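Local coordinates for putative L-alanine-DL-glutamate epimerase (Burkholderia xenovorans, PDB 3GO2), which probably acts as a magnesium-dependent racemase or epimerase of the mandelate racemase/muconate lactonizing enzyme family, at residues T164-D170 with R197-L203; I216-F222 with L241-D247; K135-P139 with D347-W351. All coordinates share one frame. Residue numbers count along the deposited sequence, not the author numbering.

In the fold
Contacts 1 and 2 follow each other along the chain in the TIM-barrel-like domain, their centres about 13 Å apart. Helix 193-210 of contact 1 leads into strand 215-219 of contact 2, and strands 161-168 and 215-219 are neighbours in one sheet: T164 O lies 2.9 Å from D219 N, probably a hydrogen bond. Contact 1 thus packs a helix outside the barrel, while contact 2 carries metal ligands. Contact 3, about 22 Å from contact 1 and about 24 Å from contact 2 between centres, touches neither. Its segments, 135-139 and 347-351, bring together two loops that precede and follow the barrel strands of contacts 1 and 2 in the chain.

Contact 1: T164-D170 with R197-L203; sequences TNIFIHD and RNLRAHL
The end of a barrel strand (T164-D170, extended through I168) lies against helix R197-L203 in the β/α packing of a TIM-barrel-like domain. The CA atoms of I168 and N198 are 5.4 Å apart, those of I166 and L199 6.2 Å. Both ring nitrogens of H202 (chi1 t) are hydrogen-bonded, NE2 with T164 OG1 (2.8 Å) and ND1 with H169 NE2 (2.9 Å). Its ring lies nearly parallel to that of F167 but slid aside (24°, centroids 5.2 Å). N198 OD1 accepts from H169 N (2.8 Å) and weakly from D170 N (3.2 Å); its ND2 donates to D170 OD1 (2.9 Å) and to the backbone oxygen of K194. D170 (chi1 p) adds a salt bridge, OD2 to R197 NE, 2.7 Å. F167 O, 3.3 Å from N198 CB, is buried without a partner. N165, seen to bind fumarate (absent here), points away from the helix and hydrogen-bonds T128. Helix 128-132 packs on F167, helix 144-156 on H169 and H202, strand 215-219 on L199 and L203.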
loop_
_atom_site.group_PDB
_atom_site.type_symbol
_atom_site.label_atom_id
_atom_site.label_comp_id
_atom_site.label_asym_id
_atom_site.label_seq_id
_atom_site.Cartn_x
_atom_site.Cartn_y
_atom_site.Cartn_z
ATOM N N THR A 164 -7.660 -10.575 35.205
ATOM C CA THR A 164 -7.677 -9.418 36.092
ATOM C C THR A 164 -7.604 -8.113 35.288
ATOM O O THR A 164 -7.493 -8.126 34.060
ATOM C CB THR A 164 -6.522 -9.473 37.141
ATOM O OG1 THR A 164 -6.778 -8.509 38.166
ATOM C CG2 THR A 164 -5.127 -9.265 36.489
ATOM N N ASN A 165 -7.652 -7.002 36.006
ATOM C CA ASN A 165 -7.607 -5.651 35.424
ATOM C C ASN A 165 -6.445 -4.888 36.091
ATOM O O ASN A 165 -5.476 -5.514 36.547
ATOM C CB ASN A 165 -8.942 -4.961 35.617
ATOM C CG ASN A 165 -10.090 -5.681 34.921
ATOM O OD1 ASN A 165 -10.520 -5.287 33.806
ATOM N ND2 ASN A 165 -10.593 -6.725 35.545
ATOM N N ILE A 166 -6.509 -3.567 36.119
ATOM C CA ILE A 166 -5.406 -2.745 36.636
ATOM C C ILE A 166 -5.753 -2.223 38.034
ATOM O O ILE A 166 -6.790 -1.558 38.218
ATOM C CB ILE A 166 -5.090 -1.535 35.730
ATOM C CG1 ILE A 166 -5.020 -1.944 34.253
ATOM C CG2 ILE A 166 -3.757 -0.849 36.185
ATOM C CD1 ILE A 166 -4.931 -0.756 33.291
ATOM N N PHE A 167 -4.856 -2.504 38.989
ATOM C CA PHE A 167 -5.055 -2.136 40.380
ATOM C C PHE A 167 -3.852 -1.456 40.989
ATOM O O PHE A 167 -2.710 -1.863 40.762
ATOM C CB PHE A 167 -5.437 -3.358 41.223
ATOM C CG PHE A 167 -6.788 -3.855 40.911
ATOM C CD1 PHE A 167 -7.900 -3.226 41.451
ATOM C CD2 PHE A 167 -6.976 -4.879 39.997
ATOM C CE1 PHE A 167 -9.153 -3.654 41.105
ATOM C CE2 PHE A 167 -8.250 -5.289 39.666
ATOM C CZ PHE A 167 -9.315 -4.667 40.230
ATOM N N ILE A 168 -4.171 -0.423 41.776
ATOM C CA ILE A 168 -3.197 0.356 42.519
ATOM C C ILE A 168 -3.246 -0.062 43.993
ATOM O O ILE A 168 -4.271 0.138 44.682
ATOM C CB ILE A 168 -3.498 1.854 42.434
ATOM C CG1 ILE A 168 -3.678 2.299 40.973
ATOM C CG2 ILE A 168 -2.386 2.662 43.204
ATOM C CD1 ILE A 168 -2.502 1.984 40.054
ATOM N N HIS A 169 -2.129 -0.607 44.448
ATOM C CA HIS A 169 -1.986 -1.220 45.781
ATOM C C HIS A 169 -1.210 -0.350 46.769
ATOM O O HIS A 169 -1.412 -0.466 47.980
ATOM C CB HIS A 169 -1.260 -2.569 45.672
ATOM C CG HIS A 169 -2.107 -3.684 45.138
ATOM N ND1 HIS A 169 -2.866 -4.498 45.950
ATOM C CD2 HIS A 169 -2.313 -4.118 43.872
ATOM C CE1 HIS A 169 -3.502 -5.391 45.202
ATOM N NE2 HIS A 169 -3.182 -5.179 43.936
ATOM N N ASP A 170 -0.347 0.524 46.277
ATOM C CA ASP A 170 0.622 1.202 47.154
ATOM C C ASP A 170 0.359 2.693 47.342
ATOM O O ASP A 170 1.277 3.446 47.711
ATOM C CB ASP A 170 2.057 0.953 46.668
ATOM C CG ASP A 170 2.383 1.679 45.372
ATOM O OD1 ASP A 170 1.505 2.386 44.817
ATOM O OD2 ASP A 170 3.539 1.519 44.926
ATOM N N ARG A 197 4.529 -0.271 38.266
ATOM C CA ARG A 197 4.951 -1.075 39.422
ATOM C C ARG A 197 3.770 -1.756 40.132
ATOM O O ARG A 197 3.918 -2.857 40.671
ATOM C CB ARG A 197 5.739 -0.227 40.415
ATOM C CG ARG A 197 4.976 0.762 41.151
ATOM C CD ARG A 197 5.862 1.475 42.183
ATOM N NE ARG A 197 5.045 2.435 42.895
ATOM C CZ ARG A 197 5.062 3.751 42.731
ATOM N NH1 ARG A 197 5.924 4.345 41.911
ATOM N NH2 ARG A 197 4.224 4.487 43.443
ATOM N N ASN A 198 2.602 -1.133 40.098
ATOM C CA ASN A 198 1.412 -1.739 40.697
ATOM C C ASN A 198 0.868 -2.898 39.859
ATOM O O ASN A 198 0.490 -3.925 40.407
ATOM C CB ASN A 198 0.360 -0.680 40.964
ATOM C CG ASN A 198 0.639 0.047 42.240
ATOM O OD1 ASN A 198 0.428 -0.514 43.334
ATOM N ND2 ASN A 198 1.205 1.262 42.129
ATOM N N LEU A 199 0.867 -2.746 38.531
ATOM C CA LEU A 199 0.589 -3.884 37.638
ATOM C C LEU A 199 1.497 -5.054 37.934
ATOM O O LEU A 199 1.046 -6.193 38.045
ATOM C CB LEU A 199 0.792 -3.523 36.158
ATOM C CG LEU A 199 -0.403 -3.000 35.418
ATOM C CD1 LEU A 199 0.028 -2.390 34.065
ATOM C CD2 LEU A 199 -1.459 -4.137 35.285
ATOM N N ARG A 200 2.794 -4.790 38.014
ATOM C CA ARG A 200 3.742 -5.850 38.312
ATOM C C ARG A 200 3.460 -6.518 39.686
ATOM O O ARG A 200 3.413 -7.757 39.780
ATOM C CB ARG A 200 5.171 -5.320 38.290
ATOM C CG ARG A 200 6.148 -6.371 38.756
ATOM C CD ARG A 200 7.574 -5.893 38.758
ATOM N NE ARG A 200 8.146 -5.768 37.421
ATOM C CZ ARG A 200 8.287 -6.747 36.530
ATOM N NH1 ARG A 200 7.881 -7.994 36.768
ATOM N NH2 ARG A 200 8.853 -6.465 35.363
ATOM N N ALA A 201 3.300 -5.706 40.728
ATOM C CA ALA A 201 3.072 -6.251 42.081
ATOM C C ALA A 201 1.817 -7.135 42.109
ATOM O O ALA A 201 1.838 -8.244 42.664
ATOM C CB ALA A 201 2.974 -5.121 43.124
ATOM N N HIS A 202 0.728 -6.618 41.521
ATOM C CA HIS A 202 -0.543 -7.348 41.435
ATOM C C HIS A 202 -0.436 -8.673 40.704
ATOM O O HIS A 202 -0.875 -9.718 41.201
ATOM C CB HIS A 202 -1.593 -6.453 40.775
ATOM C CG HIS A 202 -2.950 -7.067 40.683
ATOM N ND1 HIS A 202 -3.941 -6.833 41.615
ATOM C CD2 HIS A 202 -3.505 -7.859 39.732
ATOM C CE1 HIS A 202 -5.032 -7.498 41.261
ATOM N NE2 HIS A 202 -4.791 -8.131 40.127
ATOM N N LEU A 203 0.137 -8.633 39.507
ATOM C CA LEU A 203 0.289 -9.811 38.711
ATOM C C LEU A 203 1.242 -10.840 39.354
ATOM O O LEU A 203 1.009 -12.039 39.243
ATOM C CB LEU A 203 0.772 -9.431 37.302
ATOM C CG LEU A 203 -0.293 -8.769 36.444
ATOM C CD1 LEU A 203 0.380 -8.180 35.176
ATOM C CD2 LEU A 203 -1.348 -9.785 36.048
#

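Contact 2: I216-F222 with L241-D247; sequences ILLDLNF and LFWVEID. With MG (magnesium ion), chain B.
Strands 216-219 and 243-245 run parallel, their axes 4.7 Å apart and 17° off, as neighbours in the barrel sheet of an enolase-superfamily domain; helix 226-235 makes the β-α-β crossover between them. L218 pairs with V244 (CA-CA 4.9 Å) and D219 with E245 (4.5 Å). The backbone bonds alternate: F242 N to I216 O (2.9 Å), L218 N to W243 O (3.0 Å), E245 N to L218 O (2.8 Å) and L220 N to E245 O (2.8 Å). N221, with positive phi (48°), turns the chain so that its O still receives D247 N at 2.9 Å. D219 OD1 accepts N221 N (2.9 Å), an Asx turn. L218 and V244 share one sheet face, which helix 193-210 covers at L218; L217, D219, W243 and E245 share the other. There L217 CD2 lies over the W243 five-membered ring (3.7 Å to its centroid, CH-π), W243 being in rotamer p. D247 CB sits over the F222 ring, 3.4 Å from its centroid. D219 and E245, both with chi1 t, are metal-site residues together with E269. MG is held by D219 OD2 at 2.3 Å, while E245 OE1 is 2.6 Å from it. K163 forms a salt bridge with E245 OE2 and a weak hydrogen bond with D219 OD2. N221 is also a binding residue for fumarate and 2-oxoglutarate, neither bound here. Water 1, 2.4 Å from MG, lies 2.7 Å from D219 OD1 and 2.6 Å from D247 OD2.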
loop_
_atom_site.group_PDB
_atom_site.type_symbol
_atom_site.label_atom_id
_atom_site.label_comp_id
_atom_site.label_asym_id
_atom_site.label_seq_id
_atom_site.Cartn_x
_atom_site.Cartn_y
_atom_site.Cartn_z
ATOM N N ILE A 216 -3.079 -16.677 33.160
ATOM C CA ILE A 216 -3.498 -15.355 33.608
ATOM C C ILE A 216 -3.708 -14.468 32.375
ATOM O O ILE A 216 -2.828 -14.367 31.521
ATOM C CB ILE A 216 -2.444 -14.731 34.550
ATOM C CG1 ILE A 216 -2.402 -15.528 35.872
ATOM C CG2 ILE A 216 -2.756 -13.275 34.850
ATOM C CD1 ILE A 216 -1.293 -15.107 36.809
ATOM N N LEU A 217 -4.895 -13.878 32.293
ATOM C CA LEU A 217 -5.271 -12.904 31.271
ATOM C C LEU A 217 -5.254 -11.529 31.927
ATOM O O LEU A 217 -5.632 -11.382 33.101
ATOM C CB LEU A 217 -6.683 -13.193 30.733
ATOM C CG LEU A 217 -6.905 -14.456 29.896
ATOM C CD1 LEU A 217 -6.666 -15.813 30.682
ATOM C CD2 LEU A 217 -8.325 -14.384 29.377
ATOM N N LEU A 218 -4.854 -10.509 31.163
ATOM C CA LEU A 218 -4.784 -9.139 31.647
ATOM C C LEU A 218 -5.650 -8.253 30.750
ATOM O O LEU A 218 -5.419 -8.181 29.556
ATOM C CB LEU A 218 -3.358 -8.616 31.657
ATOM C CG LEU A 218 -3.159 -7.152 32.072
ATOM C CD1 LEU A 218 -3.670 -6.871 33.514
ATOM C CD2 LEU A 218 -1.673 -6.763 31.940
ATOM N N ASP A 219 -6.639 -7.602 31.330
ATOM C CA ASP A 219 -7.510 -6.697 30.570
ATOM C C ASP A 219 -7.156 -5.263 30.921
ATOM O O ASP A 219 -7.284 -4.813 32.084
ATOM C CB ASP A 219 -8.969 -7.010 30.911
ATOM C CG ASP A 219 -9.975 -6.369 29.980
ATOM O OD1 ASP A 219 -9.595 -5.542 29.118
ATOM O OD2 ASP A 219 -11.182 -6.688 30.149
ATOM N N LEU A 220 -6.750 -4.530 29.890
ATOM C CA LEU A 220 -6.452 -3.117 29.997
ATOM C C LEU A 220 -7.572 -2.197 29.528
ATOM O O LEU A 220 -7.456 -0.973 29.647
ATOM C CB LEU A 220 -5.180 -2.815 29.216
ATOM C CG LEU A 220 -3.982 -3.664 29.587
ATOM C CD1 LEU A 220 -2.780 -3.325 28.641
ATOM C CD2 LEU A 220 -3.611 -3.478 31.082
ATOM N N ASN A 221 -8.650 -2.780 28.998
ATOM C CA ASN A 221 -9.789 -2.032 28.502
ATOM C C ASN A 221 -9.303 -0.875 27.597
ATOM O O ASN A 221 -8.492 -1.111 26.718
ATOM C CB ASN A 221 -10.691 -1.575 29.648
ATOM C CG ASN A 221 -11.412 -2.726 30.335
ATOM O OD1 ASN A 221 -12.502 -3.161 29.908
ATOM N ND2 ASN A 221 -10.824 -3.212 31.381
ATOM N N PHE A 222 -9.801 0.344 27.821
ATOM C CA PHE A 222 -9.403 1.505 27.036
ATOM C C PHE A 222 -8.487 2.427 27.863
ATOM O O PHE A 222 -8.510 3.639 27.678
ATOM C CB PHE A 222 -10.627 2.347 26.643
ATOM C CG PHE A 222 -11.584 1.729 25.625
ATOM C CD1 PHE A 222 -11.491 2.058 24.266
ATOM C CD2 PHE A 222 -12.669 0.970 26.043
ATOM C CE1 PHE A 222 -12.430 1.576 23.353
ATOM C CE2 PHE A 222 -13.592 0.488 25.132
ATOM C CZ PHE A 222 -13.485 0.806 23.794
ATOM N N LEU A 241 1.579 -14.415 29.974
ATOM C CA LEU A 241 0.177 -13.977 29.885
ATOM C C LEU A 241 -0.544 -14.634 28.713
ATOM O O LEU A 241 -0.062 -14.624 27.576
ATOM C CB LEU A 241 0.078 -12.454 29.732
ATOM C CG LEU A 241 0.719 -11.645 30.866
ATOM C CD1 LEU A 241 0.844 -10.158 30.559
ATOM C CD2 LEU A 241 -0.102 -11.858 32.133
ATOM N N PHE A 242 -1.722 -15.162 28.997
ATOM C CA PHE A 242 -2.564 -15.842 28.013
ATOM C C PHE A 242 -2.984 -14.857 26.937
ATOM O O PHE A 242 -2.949 -15.150 25.747
ATOM C CB PHE A 242 -3.772 -16.399 28.752
ATOM C CG PHE A 242 -4.764 -17.135 27.909
ATOM C CD1 PHE A 242 -4.812 -18.522 27.923
ATOM C CD2 PHE A 242 -5.730 -16.457 27.186
ATOM C CE1 PHE A 242 -5.784 -19.185 27.203
ATOM C CE2 PHE A 242 -6.678 -17.138 26.440
ATOM C CZ PHE A 242 -6.720 -18.496 26.469
ATOM N N TRP A 243 -3.357 -13.661 27.379
ATOM C CA TRP A 243 -3.546 -12.545 26.493
ATOM C C TRP A 243 -3.452 -11.229 27.257
ATOM O O TRP A 243 -3.640 -11.184 28.485
ATOM C CB TRP A 243 -4.836 -12.658 25.661
ATOM C CG TRP A 243 -6.185 -12.340 26.266
ATOM C CD1 TRP A 243 -6.508 -11.331 27.140
ATOM C CD2 TRP A 243 -7.409 -12.982 25.923
ATOM N NE1 TRP A 243 -7.857 -11.331 27.386
ATOM C CE2 TRP A 243 -8.442 -12.324 26.634
ATOM C CE3 TRP A 243 -7.748 -14.040 25.052
ATOM C CZ2 TRP A 243 -9.772 -12.711 26.530
ATOM C CZ3 TRP A 243 -9.061 -14.420 24.952
ATOM C CH2 TRP A 243 -10.072 -13.756 25.690
ATOM N N VAL A 244 -3.208 -10.159 26.503
ATOM C CA VAL A 244 -3.367 -8.794 26.995
ATOM C C VAL A 244 -4.454 -8.168 26.115
ATOM O O VAL A 244 -4.363 -8.134 24.890
ATOM C CB VAL A 244 -2.092 -7.967 26.900
ATOM C CG1 VAL A 244 -2.352 -6.535 27.375
ATOM C CG2 VAL A 244 -0.991 -8.613 27.693
ATOM N N GLU A 245 -5.517 -7.734 26.775
ATOM C CA GLU A 245 -6.720 -7.254 26.129
ATOM C C GLU A 245 -6.750 -5.742 26.115
ATOM O O GLU A 245 -6.639 -5.089 27.172
ATOM C CB GLU A 245 -7.919 -7.818 26.894
ATOM C CG GLU A 245 -9.253 -7.581 26.306
ATOM C CD GLU A 245 -10.371 -8.358 27.056
ATOM O OE1 GLU A 245 -11.547 -8.008 26.854
ATOM O OE2 GLU A 245 -10.083 -9.330 27.799
ATOM N N ILE A 246 -6.869 -5.193 24.902
ATOM C CA ILE A 246 -6.796 -3.756 24.675
ATOM C C ILE A 246 -7.931 -3.364 23.738
ATOM O O ILE A 246 -7.946 -3.806 22.604
ATOM C CB ILE A 246 -5.469 -3.362 24.016
ATOM C CG1 ILE A 246 -4.280 -3.700 24.925
ATOM C CG2 ILE A 246 -5.475 -1.840 23.658
ATOM C CD1 ILE A 246 -2.886 -3.497 24.300
ATOM N N ASP A 247 -8.865 -2.549 24.218
ATOM C CA ASP A 247 -9.904 -1.983 23.378
ATOM C C ASP A 247 -9.376 -0.688 22.770
ATOM O O ASP A 247 -8.725 0.107 23.434
ATOM C CB ASP A 247 -11.178 -1.755 24.177
ATOM C CG ASP A 247 -11.754 -3.030 24.674
ATOM O OD1 ASP A 247 -12.063 -3.905 23.832
ATOM O OD2 ASP A 247 -11.871 -3.165 25.907
HETATM MG MG MG B . -12.942 -6.716 28.672
HETATM O O HOH W 1 -11.566 -5.342 27.295
HETATM O O HOH W 2 -13.748 -2.214 27.463
HETATM O O HOH W 3 -13.977 -5.581 29.589
#

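Contact 3: K135-P139 with D347-W351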
loop_
_atom_site.group_PDB
_atom_site.type_symbol
_atom_site.label_atom_id
_atom_site.label_comp_id
_atom_site.label_asym_id
_atom_site.label_seq_id
_atom_site.Cartn_x
_atom_site.Cartn_y
_atom_site.Cartn_z
ATOM N N LYS A 135 -19.314 -5.640 48.652
ATOM C CA LYS A 135 -20.659 -5.723 49.238
ATOM C C LYS A 135 -21.445 -6.883 48.630
ATOM O O LYS A 135 -22.354 -7.429 49.257
ATOM C CB LYS A 135 -21.404 -4.397 49.035
ATOM C CG LYS A 135 -22.922 -4.429 49.254
ATOM C CD LYS A 135 -23.433 -3.335 50.186
ATOM C CE LYS A 135 -23.541 -3.852 51.629
ATOM N NZ LYS A 135 -23.269 -2.787 52.664
ATOM N N PHE A 136 -21.090 -7.256 47.402
ATOM C CA PHE A 136 -21.858 -8.265 46.669
ATOM C C PHE A 136 -21.119 -9.561 46.411
ATOM O O PHE A 136 -21.732 -10.642 46.367
ATOM C CB PHE A 136 -22.346 -7.640 45.370
ATOM C CG PHE A 136 -23.195 -6.452 45.598
ATOM C CD1 PHE A 136 -24.467 -6.596 46.160
ATOM C CD2 PHE A 136 -22.739 -5.190 45.309
ATOM C CE1 PHE A 136 -25.254 -5.495 46.400
ATOM C CE2 PHE A 136 -23.547 -4.075 45.544
ATOM C CZ PHE A 136 -24.806 -4.244 46.097
ATOM N N PHE A 137 -19.803 -9.453 46.234
ATOM C CA PHE A 137 -18.958 -10.598 45.951
ATOM C C PHE A 137 -17.856 -10.658 46.979
ATOM O O PHE A 137 -16.991 -9.779 47.035
ATOM C CB PHE A 137 -18.318 -10.454 44.570
ATOM C CG PHE A 137 -19.286 -10.061 43.493
ATOM C CD1 PHE A 137 -20.248 -10.962 43.043
ATOM C CD2 PHE A 137 -19.250 -8.811 42.947
ATOM C CE1 PHE A 137 -21.133 -10.625 42.061
ATOM C CE2 PHE A 137 -20.148 -8.458 41.937
ATOM C CZ PHE A 137 -21.089 -9.382 41.504
ATOM N N GLY A 138 -17.886 -11.710 47.777
ATOM C CA GLY A 138 -16.896 -11.907 48.794
ATOM C C GLY A 138 -16.182 -13.216 48.584
ATOM O O GLY A 138 -16.577 -14.006 47.721
ATOM N N PRO A 139 -15.131 -13.467 49.384
ATOM C CA PRO A 139 -14.675 -12.544 50.420
ATOM C C PRO A 139 -14.000 -11.322 49.817
ATOM O O PRO A 139 -13.334 -11.458 48.782
ATOM C CB PRO A 139 -13.645 -13.366 51.194
ATOM C CG PRO A 139 -13.160 -14.354 50.229
ATOM C CD PRO A 139 -14.308 -14.682 49.339
ATOM N N ASP A 347 -17.834 -15.328 40.373
ATOM C CA ASP A 347 -18.426 -14.579 41.490
ATOM C C ASP A 347 -19.859 -14.194 41.115
ATOM O O ASP A 347 -20.084 -13.477 40.125
ATOM C CB ASP A 347 -17.615 -13.333 41.828
ATOM C CG ASP A 347 -16.182 -13.649 42.246
ATOM O OD1 ASP A 347 -16.003 -14.221 43.349
ATOM O OD2 ASP A 347 -15.248 -13.323 41.459
ATOM N N ARG A 348 -20.825 -14.679 41.909
ATOM C CA ARG A 348 -22.238 -14.429 41.629
ATOM C C ARG A 348 -22.910 -13.727 42.791
ATOM O O ARG A 348 -22.532 -13.889 43.961
ATOM C CB ARG A 348 -23.016 -15.713 41.326
ATOM C CG ARG A 348 -22.428 -16.670 40.283
ATOM C CD ARG A 348 -22.025 -15.990 38.989
ATOM N NE ARG A 348 -23.132 -15.348 38.300
ATOM C CZ ARG A 348 -23.041 -14.857 37.059
ATOM N NH1 ARG A 348 -24.071 -14.278 36.478
ATOM N NH2 ARG A 348 -21.901 -14.952 36.385
ATOM N N LEU A 349 -23.924 -12.954 42.455
ATOM C CA LEU A 349 -24.796 -12.344 43.448
ATOM C C LEU A 349 -25.518 -13.402 44.282
ATOM O O LEU A 349 -25.866 -14.482 43.808
ATOM C CB LEU A 349 -25.860 -11.498 42.765
ATOM C CG LEU A 349 -25.385 -10.354 41.877
ATOM C CD1 LEU A 349 -26.558 -9.764 41.102
ATOM C CD2 LEU A 349 -24.682 -9.274 42.666
ATOM N N ALA A 350 -25.791 -13.048 45.533
ATOM C CA ALA A 350 -26.451 -13.972 46.445
ATOM C C ALA A 350 -27.845 -14.394 45.966
ATOM O O ALA A 350 -28.301 -15.499 46.271
ATOM C CB ALA A 350 -26.518 -13.351 47.834
ATOM N N TRP A 351 -28.506 -13.534 45.205
ATOM C CA TRP A 351 -29.835 -13.837 44.662
ATOM C C TRP A 351 -29.845 -14.253 43.181
ATOM O O TRP A 351 -30.900 -14.380 42.565
ATOM C CB TRP A 351 -30.786 -12.660 44.901
ATOM C CG TRP A 351 -30.421 -11.388 44.222
ATOM C CD1 TRP A 351 -30.862 -10.967 43.000
ATOM C CD2 TRP A 351 -29.542 -10.361 44.705
ATOM N NE1 TRP A 351 -30.357 -9.738 42.716
ATOM C CE2 TRP A 351 -29.527 -9.341 43.729
ATOM C CE3 TRP A 351 -28.770 -10.201 45.862
ATOM C CZ2 TRP A 351 -28.763 -8.186 43.858
ATOM C CZ3 TRP A 351 -28.008 -9.034 46.001
ATOM C CH2 TRP A 351 -28.013 -8.045 45.001
HETATM O O HOH W 4 -24.521 -10.723 46.606
HETATM O O HOH W 5 -17.889 -14.098 45.260
#
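Two irregular loops meet here at the edge of the enolase-superfamily fold: K135-P139, between helices 128-132 and 144-156, and D347-W351, which follows strand 342-344. Neither segment is helix or strand, and no direct hydrogen bond joins them; aromatic and aliphatic side chains do the packing, while water 4 bridges the two backbones and water 5 links G138 O to the carboxylate of D347. F137 is central. Its chi1 of -47° (m) sends the ring toward D347-L349, where CE1 comes 3.6 Å from both D347 O and R348 C, CD1 reaches D347 CB at 3.7 Å, and CZ meets L349 CD2 at 3.8 Å. The backbone around R348 and L349 thus lies at the ring's edge, and W129 stacks on the same phenyl. L349 (mt) swings its end inward, so that CD2 also touches F136 CB at 3.9 Å. F136, likewise m, lies beside W351, which adopts rotamer p: CD1 of F136 to CH2 of W351, 4.0 Å. R348 points away, in an all-m conformation for chi1 to chi3 that takes its guanidinium to E352 and the backbone oxygen of D345. D347 (chi1 -60°) uses its carboxylate mainly outside the pair, in a salt bridge with R130 and a hydrogen bond from W123, and its side chain lies about 6 Å from that of H125, a residue seen to bind fumarate and 2-oxoglutarate, neither bound here. Water 4 links F136 O (2.8 Å) with A350 N (2.9 Å), and water 5 donates to G138 O at 2.8 Å and to D347 OD1 at 2.7 Å.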